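Local coordinates for amidohydrolase (Mycoplasma synoviae, PDB 3OVG), which hydrolyses D-xylono-1,4-lactone 5-phosphate and L-arabino-1,4-lactone 5-phosphate, and also carboxy 1,4-lactones, using two zinc ions per subunit, at residues H40-M45 with A275-Q281; L171-A175 with H201-A207; E227-K231 with K263-H268. One frame throughout, in Å; residues are numbered along the deposited sequence.

Interaction 1: H40-M45 with A275-Q281; sequences HIDFLM and AGRILYQ. With PO4 (phosphate ion), chain I.
Arg277 meets His40, Asp42 and Phe43, and its side chain traces most of the contact. Arg277 CB lies 3.9 Å from Asp42 O. Arg277 CG rests against the Phe43 ring at an oblique angle, 3.4 Å from Phe43 CE1. CD passes beside the bound phosphate, and the bend at chi3 (67°) then turns the guanidinium toward Asp42. NE gives its hydrogen to a water that in turn donates to Asp42 OD2. NH1 makes a weak hydrogen bond to phosphate O2. Arg277 NH2 forms a salt bridge to Asp42 OD2 at 2.7 Å with a nearly straight N-H (166°); the carboxylate oxygen lies at the guanidinium edge, but the nitrogen stands above the carboxylate plane. Arg277 NH2 also sits over one face of the His40 imidazole, displaced toward its edge, 3.6 Å from His40 CE1, with ring and guanidinium planes 43° apart. That ring is steadied by Asp42 N, which bonds to His40 ND1 in the ring plane. Asp42 OD2, directly through NH2 and by water through NE, thus holds the rotation of the Arg277 head, the weak phosphate bond adding to it.

On the backbone, Ile278 N bonds to Asp42 O at 2.7 Å, while selenomethionine Met45 lays SE 3.5 Å from Gly276 C. Tyr280 OH donates to phosphate O4; Lys246 and Tyr247 also bind this ion, which probably marks where the substrate's 5-phosphate sits. The contact joins the loop between helices 35-39 and 48-60 to the loop from strand 269-271 to helix 282-287, whose Tyr284 packs on Met45 and Ile278.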
ATOM      1  N   HIS A  40       5.658  -5.743 -11.045  1.00 31.55           N
ATOM      2  CA  HIS A  40       6.366  -4.508 -11.382  1.00 28.78           C
ATOM      3  C   HIS A  40       6.458  -4.249 -12.890  1.00 26.59           C
ATOM      4  O   HIS A  40       6.779  -5.150 -13.685  1.00 25.58           O
ATOM      5  CB  HIS A  40       7.759  -4.505 -10.746  1.00 27.38           C
ATOM      6  CG  HIS A  40       8.309  -3.129 -10.524  1.00 30.68           C
ATOM      7  ND1 HIS A  40       8.709  -2.310 -11.559  1.00 26.94           N
ATOM      8  CD2 HIS A  40       8.505  -2.419  -9.385  1.00 35.03           C
ATOM      9  CE1 HIS A  40       9.122  -1.151 -11.066  1.00 29.13           C
ATOM     10  NE2 HIS A  40       9.005  -1.191  -9.752  1.00 30.01           N
ATOM     11  N   ILE A  41       6.176  -3.015 -13.284  1.00 24.09           N
ATOM     12  CA  ILE A  41       6.191  -2.643 -14.704  1.00 25.64           C
ATOM     13  C   ILE A  41       7.551  -2.935 -15.385  1.00 24.79           C
ATOM     14  O   ILE A  41       7.577  -3.261 -16.588  1.00 23.41           O
ATOM     15  CB  ILE A  41       5.805  -1.167 -14.898  1.00 25.53           C
ATOM     16  CG1 ILE A  41       5.607  -0.833 -16.389  1.00 25.14           C
ATOM     17  CG2 ILE A  41       6.862  -0.259 -14.263  1.00 23.92           C
ATOM     18  CD1 ILE A  41       4.605  -1.766 -17.112  1.00 23.48           C
ATOM     19  N   ASP A  42       8.656  -2.869 -14.621  1.00 22.46           N
ATOM     20  CA  ASP A  42      10.014  -3.149 -15.157  1.00 23.76           C
ATOM     21  C   ASP A  42      10.204  -4.584 -15.726  1.00 22.23           C
ATOM     22  O   ASP A  42      11.153  -4.860 -16.472  1.00 19.95           O
ATOM     23  CB  ASP A  42      11.085  -2.911 -14.076  1.00 22.77           C
ATOM     24  CG  ASP A  42      11.345  -1.421 -13.813  1.00 27.02           C
ATOM     25  OD1 ASP A  42      10.646  -0.531 -14.390  1.00 22.84           O
ATOM     26  OD2 ASP A  42      12.272  -1.159 -13.022  1.00 25.79           O
ATOM     27  N   PHE A  43       9.323  -5.495 -15.333  1.00 21.45           N
ATOM     28  CA  PHE A  43       9.347  -6.851 -15.874  1.00 22.41           C
ATOM     29  C   PHE A  43       8.760  -6.938 -17.286  1.00 21.94           C
ATOM     30  O   PHE A  43       8.920  -7.948 -17.968  1.00 22.13           O
ATOM     31  CB  PHE A  43       8.659  -7.829 -14.933  1.00 22.16           C
ATOM     32  CG  PHE A  43       9.451  -8.111 -13.697  1.00 23.30           C
ATOM     33  CD1 PHE A  43      10.650  -8.819 -13.772  1.00 25.08           C
ATOM     34  CD2 PHE A  43       9.022  -7.648 -12.469  1.00 24.70           C
ATOM     35  CE1 PHE A  43      11.414  -9.071 -12.617  1.00 27.01           C
ATOM     36  CE2 PHE A  43       9.768  -7.895 -11.308  1.00 28.68           C
ATOM     37  CZ  PHE A  43      10.959  -8.609 -11.382  1.00 28.24           C
ATOM     38  N   LEU A  44       8.101  -5.879 -17.725  1.00 20.70           N
ATOM     39  CA  LEU A  44       7.560  -5.844 -19.070  1.00 20.78           C
ATOM     40  C   LEU A  44       8.636  -5.423 -20.069  1.00 21.27           C
ATOM     41  O   LEU A  44       9.152  -4.304 -19.994  1.00 20.44           O
ATOM     42  CB  LEU A  44       6.348  -4.908 -19.139  1.00 22.13           C
ATOM     43  CG  LEU A  44       5.701  -4.864 -20.514  1.00 24.36           C
ATOM     44  CD1 LEU A  44       5.010  -6.200 -20.852  1.00 22.53           C
ATOM     45  CD2 LEU A  44       4.708  -3.725 -20.528  1.00 26.52           C
HETATM   46  N   MSE A  45       8.972  -6.326 -20.988  1.00 18.73           N
HETATM   47  CA  MSE A  45      10.069  -6.133 -21.937  1.00 20.49           C
HETATM   48  C   MSE A  45       9.655  -6.559 -23.336  1.00 21.15           C
HETATM   49  O   MSE A  45       9.623  -7.767 -23.653  1.00 19.49           O
HETATM   50  CB  MSE A  45      11.322  -6.934 -21.488  1.00 16.84           C
HETATM   51  CG  MSE A  45      11.712  -6.643 -20.048  1.00 18.53           C
HETATM   52 SE   MSE A  45      13.169  -7.778 -19.299  1.00 29.41          SE
HETATM   53  CE  MSE A  45      14.561  -7.348 -20.626  1.00 20.31           C
ATOM     54  N   ALA A 275      18.994 -11.198 -17.023  1.00 16.07           N
ATOM     55  CA  ALA A 275      18.623  -9.795 -17.208  1.00 17.42           C
ATOM     56  C   ALA A 275      17.115  -9.703 -17.469  1.00 18.93           C
ATOM     57  O   ALA A 275      16.665  -9.446 -18.597  1.00 20.92           O
ATOM     58  CB  ALA A 275      19.436  -9.187 -18.365  1.00 16.78           C
ATOM     59  N   GLY A 276      16.335  -9.920 -16.414  1.00 19.15           N
ATOM     60  CA  GLY A 276      14.897 -10.084 -16.558  1.00 21.12           C
ATOM     61  C   GLY A 276      14.068  -8.893 -16.113  1.00 22.18           C
ATOM     62  O   GLY A 276      12.863  -9.028 -15.895  1.00 20.90           O
ATOM     63  N   ARG A 277      14.720  -7.735 -15.989  1.00 19.92           N
ATOM     64  CA  ARG A 277      14.042  -6.465 -15.803  1.00 19.85           C
ATOM     65  C   ARG A 277      14.572  -5.522 -16.876  1.00 19.23           C
ATOM     66  O   ARG A 277      15.709  -5.663 -17.334  1.00 19.00           O
ATOM     67  CB  ARG A 277      14.339  -5.873 -14.419  1.00 21.36           C
ATOM     68  CG  ARG A 277      13.615  -6.559 -13.270  1.00 23.46           C
ATOM     69  CD  ARG A 277      13.948  -5.914 -11.933  1.00 25.56           C
ATOM     70  NE  ARG A 277      13.415  -4.551 -11.871  1.00 26.63           N
ATOM     71  CZ  ARG A 277      12.817  -4.025 -10.795  1.00 30.16           C
ATOM     72  NH1 ARG A 277      12.654  -4.757  -9.688  1.00 26.32           N
ATOM     73  NH2 ARG A 277      12.366  -2.765 -10.834  1.00 28.26           N
ATOM     74  N   ILE A 278      13.769  -4.535 -17.247  1.00 17.29           N
ATOM     75  CA  ILE A 278      14.116  -3.658 -18.355  1.00 17.62           C
ATOM     76  C   ILE A 278      15.439  -2.878 -18.175  1.00 18.95           C
ATOM     77  O   ILE A 278      16.120  -2.584 -19.169  1.00 17.91           O
ATOM     78  CB  ILE A 278      12.946  -2.716 -18.646  1.00 19.11           C
ATOM     79  CG1 ILE A 278      12.941  -2.223 -20.111  1.00 20.88           C
ATOM     80  CG2 ILE A 278      12.868  -1.618 -17.613  1.00 18.62           C
ATOM     81  CD1 ILE A 278      11.511  -1.742 -20.564  1.00 18.71           C
ATOM     82  N   LEU A 279      15.817  -2.560 -16.937  1.00 16.64           N
ATOM     83  CA  LEU A 279      17.091  -1.828 -16.684  1.00 17.73           C
ATOM     84  C   LEU A 279      18.332  -2.723 -16.529  1.00 17.86           C
ATOM     85  O   LEU A 279      19.409  -2.259 -16.151  1.00 17.64           O
ATOM     86  CB  LEU A 279      16.983  -0.894 -15.473  1.00 14.90           C
ATOM     87  CG  LEU A 279      15.911   0.201 -15.608  1.00 17.48           C
ATOM     88  CD1 LEU A 279      15.917   1.134 -14.397  1.00 18.79           C
ATOM     89  CD2 LEU A 279      16.133   1.011 -16.890  1.00 15.38           C
ATOM     90  N   TYR A 280      18.179  -4.006 -16.811  1.00 17.59           N
ATOM     91  CA  TYR A 280      19.284  -4.945 -16.709  1.00 16.88           C
ATOM     92  C   TYR A 280      19.922  -5.220 -18.068  1.00 16.65           C
ATOM     93  O   TYR A 280      20.786  -6.081 -18.186  1.00 18.69           O
ATOM     94  CB  TYR A 280      18.816  -6.267 -16.051  1.00 19.51           C
ATOM     95  CG  TYR A 280      18.420  -6.145 -14.581  1.00 20.60           C
ATOM     96  CD1 TYR A 280      18.610  -4.948 -13.876  1.00 21.19           C
ATOM     97  CD2 TYR A 280      17.923  -7.251 -13.879  1.00 18.80           C
ATOM     98  CE1 TYR A 280      18.268  -4.849 -12.516  1.00 19.62           C
ATOM     99  CE2 TYR A 280      17.601  -7.164 -12.551  1.00 20.92           C
ATOM    100  CZ  TYR A 280      17.770  -5.967 -11.870  1.00 23.09           C
ATOM    101  OH  TYR A 280      17.428  -5.901 -10.542  1.00 21.67           O
ATOM    102  N   GLN A 281      19.497  -4.486 -19.102  1.00 16.30           N
ATOM    103  CA  GLN A 281      20.177  -4.551 -20.391  1.00 17.02           C
ATOM    104  C   GLN A 281      20.508  -3.143 -20.849  1.00 17.35           C
ATOM    105  O   GLN A 281      19.771  -2.218 -20.535  1.00 16.48           O
ATOM    106  CB  GLN A 281      19.331  -5.286 -21.433  1.00 17.59           C
ATOM    107  CG  GLN A 281      19.169  -6.744 -21.088  1.00 16.88           C
ATOM    108  CD  GLN A 281      18.449  -7.518 -22.156  1.00 19.07           C
ATOM    109  OE1 GLN A 281      18.464  -7.137 -23.333  1.00 17.05           O
ATOM    110  NE2 GLN A 281      17.820  -8.628 -21.759  1.00 17.29           N
TER
HETATM  111  P   PO4 I 364      15.300  -8.698  -9.336  1.00 46.01           P
HETATM  112  O1  PO4 I 364      14.821  -9.178 -10.718  1.00 40.99           O
HETATM  113  O2  PO4 I 364      14.394  -7.571  -8.782  1.00 32.96           O
HETATM  114  O3  PO4 I 364      15.278  -9.897  -8.382  1.00 40.66           O
HETATM  115  O4  PO4 I 364      16.750  -8.239  -9.471  1.00 27.42           O
HETATM  116  O   HOH W   1      14.485  -2.594 -13.671  1.00 21.72           O

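Interaction 2: L171-A175 with H201-A207; sequences LEVAA and HLIGFGA
Leu171, Glu172 and Ala175 on one helix face Leu202, Phe205 and Ala207 on and just beyond the next, and no hydrogen bond passes between the two segments. The short axes approach to 9.0 Å and cross at -51°.

Aliphatic contacts gather round Leu202 and Ala175. Leu202 reaches across with CD2, which lies 3.9 Å from Leu171 CD2 and also contacts Ala175 CB; the two leucine side chains run at about a right angle. The same Leu202 methyl, CD2, approaches the backbone, 3.3 Å from Leu171 O. Ala175 packs closely: its CB comes within 3.5 Å of Phe205 CB and within 4.0 Å of Ala207 CB, consistent with the small residue letting the chains draw close, since the CA atoms of Ala175 and Ala207 are only 5.1 Å apart.

The aromatic interaction is a CH-pi contact. Glu172 CB sits over one face of the Phe205 ring, 3.7 Å from its centroid and 26° off the normal, displaced toward the rim. With CG anti to the backbone N, the extended glutamate crosses the ring near Phe205 CE1, its carboxylate plane turned 36° from the ring. The carboxylate is claimed by charged partners outside the segments: Arg176 holds OE2 and Lys349 holds OE1, two salt bridges for one buried acid.

Within the second segment, Gly206, with positive phi, closes helix 195-205 in a Schellman motif, which turns the chain so that Ala207 faces Ala175. Helices 165-181 and 195-205 thus pack as neighbours outside the parallel barrel sheet; Leu171 and Leu202 rest on Val187 of strand 185-190, and helix 343-351 covers His201 and Phe205.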
ATOM      1  N   LEU A 171       8.250 -30.151 -10.343  1.00 14.19           N
ATOM      2  CA  LEU A 171       9.534 -30.865 -10.389  1.00 14.41           C
ATOM      3  C   LEU A 171       9.350 -32.254 -10.993  1.00 13.94           C
ATOM      4  O   LEU A 171      10.168 -32.715 -11.773  1.00 15.48           O
ATOM      5  CB  LEU A 171      10.198 -30.968  -8.986  1.00 15.09           C
ATOM      6  CG  LEU A 171      10.769 -29.655  -8.428  1.00 15.45           C
ATOM      7  CD1 LEU A 171      11.180 -29.821  -6.977  1.00 14.45           C
ATOM      8  CD2 LEU A 171      11.964 -29.219  -9.249  1.00 15.06           C
ATOM      9  N   GLU A 172       8.256 -32.916 -10.644  1.00 16.71           N
ATOM     10  CA  GLU A 172       7.964 -34.236 -11.183  1.00 15.49           C
ATOM     11  C   GLU A 172       7.704 -34.075 -12.685  1.00 15.85           C
ATOM     12  O   GLU A 172       8.155 -34.867 -13.506  1.00 16.09           O
ATOM     13  CB  GLU A 172       6.745 -34.887 -10.483  1.00 16.01           C
ATOM     14  CG  GLU A 172       6.326 -36.192 -11.173  1.00 18.46           C
ATOM     15  CD  GLU A 172       5.294 -37.000 -10.409  1.00 20.04           C
ATOM     16  OE1 GLU A 172       5.037 -36.719  -9.232  1.00 14.94           O
ATOM     17  OE2 GLU A 172       4.728 -37.925 -11.008  1.00 20.53           O
ATOM     18  N   VAL A 173       6.982 -33.029 -13.050  1.00 15.58           N
ATOM     19  CA  VAL A 173       6.721 -32.799 -14.460  1.00 15.00           C
ATOM     20  C   VAL A 173       8.063 -32.602 -15.203  1.00 16.56           C
ATOM     21  O   VAL A 173       8.291 -33.167 -16.274  1.00 17.77           O
ATOM     22  CB  VAL A 173       5.773 -31.602 -14.669  1.00 15.03           C
ATOM     23  CG1 VAL A 173       5.865 -31.109 -16.129  1.00 17.42           C
ATOM     24  CG2 VAL A 173       4.320 -31.979 -14.292  1.00 13.90           C
ATOM     25  N   ALA A 174       8.975 -31.845 -14.606  1.00 15.75           N
ATOM     26  CA  ALA A 174      10.264 -31.591 -15.249  1.00 15.30           C
ATOM     27  C   ALA A 174      11.061 -32.898 -15.379  1.00 14.61           C
ATOM     28  O   ALA A 174      11.606 -33.205 -16.426  1.00 16.17           O
ATOM     29  CB  ALA A 174      11.038 -30.588 -14.440  1.00 13.89           C
ATOM     30  N   ALA A 175      11.136 -33.662 -14.298  1.00 16.37           N
ATOM     31  CA  ALA A 175      11.901 -34.914 -14.302  1.00 18.24           C
ATOM     32  C   ALA A 175      11.336 -35.878 -15.342  1.00 17.62           C
ATOM     33  O   ALA A 175      12.084 -36.492 -16.103  1.00 17.12           O
ATOM     34  CB  ALA A 175      11.932 -35.554 -12.892  1.00 15.74           C
ATOM     35  N   HIS A 201      15.203 -34.257  -5.201  1.00 16.25           N
ATOM     36  CA  HIS A 201      13.894 -34.666  -5.673  1.00 16.65           C
ATOM     37  C   HIS A 201      13.980 -35.068  -7.128  1.00 16.29           C
ATOM     38  O   HIS A 201      13.525 -36.137  -7.489  1.00 20.97           O
ATOM     39  CB  HIS A 201      12.818 -33.588  -5.428  1.00 15.62           C
ATOM     40  CG  HIS A 201      12.585 -33.309  -3.985  1.00 16.47           C
ATOM     41  ND1 HIS A 201      12.163 -32.083  -3.514  1.00 18.72           N
ATOM     42  CD2 HIS A 201      12.732 -34.104  -2.900  1.00 16.64           C
ATOM     43  CE1 HIS A 201      12.064 -32.136  -2.198  1.00 16.32           C
ATOM     44  NE2 HIS A 201      12.405 -33.351  -1.803  1.00 17.81           N
ATOM     45  N   LEU A 202      14.569 -34.225  -7.960  1.00 15.34           N
ATOM     46  CA  LEU A 202      14.621 -34.496  -9.393  1.00 15.02           C
ATOM     47  C   LEU A 202      15.285 -35.832  -9.632  1.00 17.00           C
ATOM     48  O   LEU A 202      14.807 -36.630 -10.425  1.00 17.98           O
ATOM     49  CB  LEU A 202      15.387 -33.385 -10.138  1.00 13.93           C
ATOM     50  CG  LEU A 202      14.616 -32.082 -10.246  1.00 16.14           C
ATOM     51  CD1 LEU A 202      15.567 -31.060 -10.820  1.00 15.65           C
ATOM     52  CD2 LEU A 202      13.391 -32.260 -11.143  1.00 14.70           C
ATOM     53  N   ILE A 203      16.403 -36.049  -8.949  1.00 18.23           N
ATOM     54  CA  ILE A 203      17.149 -37.275  -9.057  1.00 17.93           C
ATOM     55  C   ILE A 203      16.338 -38.416  -8.496  1.00 18.97           C
ATOM     56  O   ILE A 203      16.361 -39.502  -9.029  1.00 20.71           O
ATOM     57  CB  ILE A 203      18.481 -37.164  -8.290  1.00 17.92           C
ATOM     58  CG1 ILE A 203      19.424 -36.190  -9.014  1.00 16.93           C
ATOM     59  CG2 ILE A 203      19.083 -38.547  -8.117  1.00 21.38           C
ATOM     60  CD1 ILE A 203      20.654 -35.703  -8.137  1.00 17.66           C
ATOM     61  N   GLY A 204      15.584 -38.154  -7.435  1.00 19.87           N
ATOM     62  CA  GLY A 204      14.683 -39.158  -6.898  1.00 19.48           C
ATOM     63  C   GLY A 204      13.597 -39.598  -7.881  1.00 21.72           C
ATOM     64  O   GLY A 204      13.146 -40.749  -7.843  1.00 24.03           O
ATOM     65  N   PHE A 205      13.141 -38.691  -8.739  1.00 18.85           N
ATOM     66  CA  PHE A 205      12.175 -39.077  -9.756  1.00 20.91           C
ATOM     67  C   PHE A 205      12.840 -39.887 -10.869  1.00 20.28           C
ATOM     68  O   PHE A 205      12.153 -40.501 -11.676  1.00 20.34           O
ATOM     69  CB  PHE A 205      11.480 -37.868 -10.368  1.00 19.08           C
ATOM     70  CG  PHE A 205      10.440 -37.272  -9.498  1.00 17.62           C
ATOM     71  CD1 PHE A 205       9.274 -37.971  -9.222  1.00 16.88           C
ATOM     72  CD2 PHE A 205      10.626 -36.013  -8.952  1.00 17.70           C
ATOM     73  CE1 PHE A 205       8.281 -37.407  -8.420  1.00 20.90           C
ATOM     74  CE2 PHE A 205       9.658 -35.436  -8.143  1.00 17.62           C
ATOM     75  CZ  PHE A 205       8.478 -36.133  -7.865  1.00 18.57           C
ATOM     76  N   GLY A 206      14.169 -39.857 -10.922  1.00 20.48           N
ATOM     77  CA  GLY A 206      14.880 -40.570 -11.964  1.00 21.26           C
ATOM     78  C   GLY A 206      15.583 -39.645 -12.953  1.00 21.49           C
ATOM     79  O   GLY A 206      16.158 -40.107 -13.926  1.00 22.05           O
ATOM     80  N   ALA A 207      15.553 -38.337 -12.724  1.00 19.03           N
ATOM     81  CA  ALA A 207      16.248 -37.438 -13.650  1.00 19.19           C
ATOM     82  C   ALA A 207      17.753 -37.651 -13.575  1.00 17.43           C
ATOM     83  O   ALA A 207      18.260 -38.013 -12.530  1.00 19.18           O
ATOM     84  CB  ALA A 207      15.874 -35.954 -13.396  1.00 17.19           C
TER

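Interaction 3: E227-K231 with K263-H268; sequences EKVIK and KGLQKH
With chi1 at -68°, Ile230 turns CG2 anti to its backbone N and over the His268 ring. Ile230 CG2 stands above one face, 3.9 Å from the His268 centroid and 27° off the ring normal, displaced toward the rim. The atom beneath it is His268 CG, 3.5 Å from Ile230 CG2, and the geometry is that of a CH-pi contact. His268 ND1 bonds to Val235 O outside the segments, which fixes the rotation of the ring under the methyl.

Leu265 extends the apolar patch. Leu265 CD1 lies 4.0 Å from Ile230 CG2 and equally close to Glu227 CG, crossing the glutamate at about a right angle. Further out, Lys231 runs nearly extended, bringing its CE within 4.2 Å of Leu265 CD2.

The charged groups on the outer side are mostly paired within the helix. Lys231 NZ forms a salt bridge to Glu227 OE2 at 2.8 Å, one turn back, meeting it on the anti side, 22° out of the carboxylate plane; Tyr259 OH bonds to Glu227 OE1. Lys263, folded at chi2, chi3 and chi4, places CE 3.1 Å from Glu227 OE2, but its NZ stays beyond salt-bridge distance. A water accepts from Lys231 NZ and donates to Lys263 O, tying the helix to the chain after helix 250-262, where Gly264 forms a Schellman motif.

The chemistry therefore divides: methyl and ring packing forms the inner part of the joint, whereas the outer part relies on water and on a carboxylate between two lysines, whose charge probably offsets the like charges of Lys231 and Lys263.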
ATOM      1  N   GLU A 227      29.093 -26.182  -2.179  1.00 15.12           N
ATOM      2  CA  GLU A 227      29.949 -27.328  -2.271  1.00 18.30           C
ATOM      3  C   GLU A 227      29.179 -28.616  -1.935  1.00 16.47           C
ATOM      4  O   GLU A 227      29.324 -29.637  -2.634  1.00 15.65           O
ATOM      5  CB  GLU A 227      31.157 -27.118  -1.335  1.00 16.91           C
ATOM      6  CG  GLU A 227      32.012 -28.329  -1.215  1.00 20.00           C
ATOM      7  CD  GLU A 227      33.209 -28.060  -0.287  1.00 20.54           C
ATOM      8  OE1 GLU A 227      33.078 -27.201   0.619  1.00 18.33           O
ATOM      9  OE2 GLU A 227      34.247 -28.721  -0.477  1.00 21.21           O
ATOM     10  N   LYS A 228      28.357 -28.538  -0.885  1.00 17.35           N
ATOM     11  CA  LYS A 228      27.516 -29.644  -0.434  1.00 16.81           C
ATOM     12  C   LYS A 228      26.584 -30.112  -1.551  1.00 16.82           C
ATOM     13  O   LYS A 228      26.433 -31.328  -1.803  1.00 17.31           O
ATOM     14  CB  LYS A 228      26.664 -29.228   0.778  1.00 16.02           C
ATOM     15  CG  LYS A 228      25.825 -30.390   1.406  1.00 15.80           C
ATOM     16  CD  LYS A 228      24.927 -29.874   2.553  1.00 17.45           C
ATOM     17  CE  LYS A 228      24.223 -30.977   3.347  1.00 15.81           C
ATOM     18  NZ  LYS A 228      25.172 -32.035   3.836  1.00 18.39           N
ATOM     19  N   VAL A 229      25.943 -29.150  -2.199  1.00 15.12           N
ATOM     20  CA  VAL A 229      24.952 -29.470  -3.229  1.00 15.52           C
ATOM     21  C   VAL A 229      25.624 -30.181  -4.388  1.00 17.27           C
ATOM     22  O   VAL A 229      25.201 -31.255  -4.798  1.00 18.73           O
ATOM     23  CB  VAL A 229      24.250 -28.223  -3.766  1.00 15.35           C
ATOM     24  CG1 VAL A 229      23.381 -28.590  -4.961  1.00 16.54           C
ATOM     25  CG2 VAL A 229      23.425 -27.573  -2.655  1.00 15.39           C
ATOM     26  N   ILE A 230      26.695 -29.590  -4.893  1.00 16.44           N
ATOM     27  CA  ILE A 230      27.431 -30.190  -5.988  1.00 17.13           C
ATOM     28  C   ILE A 230      27.933 -31.600  -5.644  1.00 19.50           C
ATOM     29  O   ILE A 230      27.699 -32.555  -6.408  1.00 17.32           O
ATOM     30  CB  ILE A 230      28.577 -29.282  -6.468  1.00 17.79           C
ATOM     31  CG1 ILE A 230      27.982 -28.022  -7.127  1.00 16.13           C
ATOM     32  CG2 ILE A 230      29.488 -30.040  -7.427  1.00 17.31           C
ATOM     33  CD1 ILE A 230      28.937 -26.867  -7.280  1.00 17.28           C
ATOM     34  N   LYS A 231      28.596 -31.716  -4.500  1.00 17.62           N
ATOM     35  CA  LYS A 231      29.208 -32.972  -4.104  1.00 17.85           C
ATOM     36  C   LYS A 231      28.199 -34.069  -3.753  1.00 18.94           C
ATOM     37  O   LYS A 231      28.449 -35.224  -4.048  1.00 18.90           O
ATOM     38  CB  LYS A 231      30.167 -32.764  -2.939  1.00 19.69           C
ATOM     39  CG  LYS A 231      31.542 -32.323  -3.381  1.00 19.03           C
ATOM     40  CD  LYS A 231      32.365 -31.839  -2.219  1.00 17.46           C
ATOM     41  CE  LYS A 231      33.831 -31.681  -2.652  1.00 20.09           C
ATOM     42  NZ  LYS A 231      34.722 -31.335  -1.485  1.00 22.46           N
ATOM     43  N   LYS A 263      38.201 -26.217  -4.917  1.00 20.00           N
ATOM     44  CA  LYS A 263      37.738 -27.506  -4.412  1.00 19.58           C
ATOM     45  C   LYS A 263      37.540 -28.518  -5.525  1.00 18.50           C
ATOM     46  O   LYS A 263      37.159 -29.664  -5.265  1.00 19.00           O
ATOM     47  CB  LYS A 263      36.448 -27.349  -3.603  1.00 19.31           C
ATOM     48  CG  LYS A 263      36.586 -26.429  -2.415  1.00 17.44           C
ATOM     49  CD  LYS A 263      37.705 -26.871  -1.419  1.00 23.44           C
ATOM     50  CE  LYS A 263      37.170 -27.777  -0.307  1.00 28.04           C
ATOM     51  NZ  LYS A 263      37.920 -27.573   1.004  1.00 29.90           N
ATOM     52  N   GLY A 264      37.808 -28.103  -6.766  1.00 18.41           N
ATOM     53  CA  GLY A 264      37.832 -29.041  -7.879  1.00 19.20           C
ATOM     54  C   GLY A 264      36.470 -29.204  -8.521  1.00 17.64           C
ATOM     55  O   GLY A 264      36.206 -30.168  -9.225  1.00 15.48           O
ATOM     56  N   LEU A 265      35.624 -28.207  -8.320  1.00 18.30           N
ATOM     57  CA  LEU A 265      34.242 -28.300  -8.767  1.00 17.78           C
ATOM     58  C   LEU A 265      33.953 -27.459 -10.016  1.00 17.79           C
ATOM     59  O   LEU A 265      32.774 -27.166 -10.324  1.00 19.97           O
ATOM     60  CB  LEU A 265      33.320 -27.901  -7.592  1.00 19.27           C
ATOM     61  CG  LEU A 265      33.468 -28.711  -6.278  1.00 19.97           C
ATOM     62  CD1 LEU A 265      32.380 -28.340  -5.239  1.00 16.55           C
ATOM     63  CD2 LEU A 265      33.396 -30.224  -6.569  1.00 18.27           C
ATOM     64  N   GLN A 266      34.993 -27.065 -10.746  1.00 16.10           N
ATOM     65  CA  GLN A 266      34.789 -26.161 -11.885  1.00 18.32           C
ATOM     66  C   GLN A 266      33.886 -26.699 -13.011  1.00 17.95           C
ATOM     67  O   GLN A 266      33.355 -25.925 -13.817  1.00 18.55           O
ATOM     68  CB  GLN A 266      36.115 -25.746 -12.507  1.00 18.68           C
ATOM     69  CG  GLN A 266      36.828 -26.874 -13.259  1.00 18.11           C
ATOM     70  CD  GLN A 266      38.251 -26.489 -13.552  1.00 21.97           C
ATOM     71  OE1 GLN A 266      39.036 -26.275 -12.624  1.00 22.08           O
ATOM     72  NE2 GLN A 266      38.585 -26.336 -14.841  1.00 21.91           N
ATOM     73  N   LYS A 267      33.720 -28.005 -13.097  1.00 16.15           N
ATOM     74  CA  LYS A 267      32.818 -28.557 -14.114  1.00 16.02           C
ATOM     75  C   LYS A 267      31.324 -28.442 -13.754  1.00 17.80           C
ATOM     76  O   LYS A 267      30.468 -28.810 -14.561  1.00 19.67           O
ATOM     77  CB  LYS A 267      33.153 -30.023 -14.366  1.00 20.98           C
ATOM     78  CG  LYS A 267      34.583 -30.281 -14.881  1.00 25.42           C
ATOM     79  CD  LYS A 267      34.674 -30.159 -16.400  1.00 23.24           C
ATOM     80  CE  LYS A 267      36.116 -30.415 -16.881  1.00 27.26           C
ATOM     81  NZ  LYS A 267      36.204 -30.147 -18.349  1.00 30.50           N
ATOM     82  N   HIS A 268      31.019 -27.926 -12.562  1.00 15.37           N
ATOM     83  CA  HIS A 268      29.646 -27.848 -12.057  1.00 16.77           C
ATOM     84  C   HIS A 268      29.091 -26.439 -11.920  1.00 16.86           C
ATOM     85  O   HIS A 268      28.185 -26.206 -11.124  1.00 14.39           O
ATOM     86  CB  HIS A 268      29.566 -28.586 -10.735  1.00 15.65           C
ATOM     87  CG  HIS A 268      29.809 -30.041 -10.898  1.00 17.56           C
ATOM     88  ND1 HIS A 268      28.783 -30.951 -11.047  1.00 17.83           N
ATOM     89  CD2 HIS A 268      30.963 -30.742 -11.018  1.00 15.81           C
ATOM     90  CE1 HIS A 268      29.299 -32.157 -11.221  1.00 19.90           C
ATOM     91  NE2 HIS A 268      30.618 -32.057 -11.203  1.00 16.58           N
TER
HETATM   92  O   HOH W   2      37.149 -31.006  -2.749  1.00 24.61           O

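All three contacts belong to one TIM-barrel domain, yet they differ with depth. Interaction 2 is the fully buried one, two consecutive helices meeting without a hydrogen bond; interactions 1 and 3 are partly buried and mix apolar packing with charge and water. Interaction 1 includes substrate-binding residues on one of its loops, where an arginine links a loop acid and a phosphate, and it closes the long stretch of chain that contains the other two. Interaction 3 lies away from the annotated sites, its lysines lying exposed while Glu227 is buried. Interactions 2 and 3 share a CH-pi contact and a Schellman motif, and their nearest atoms are about 7 Å apart.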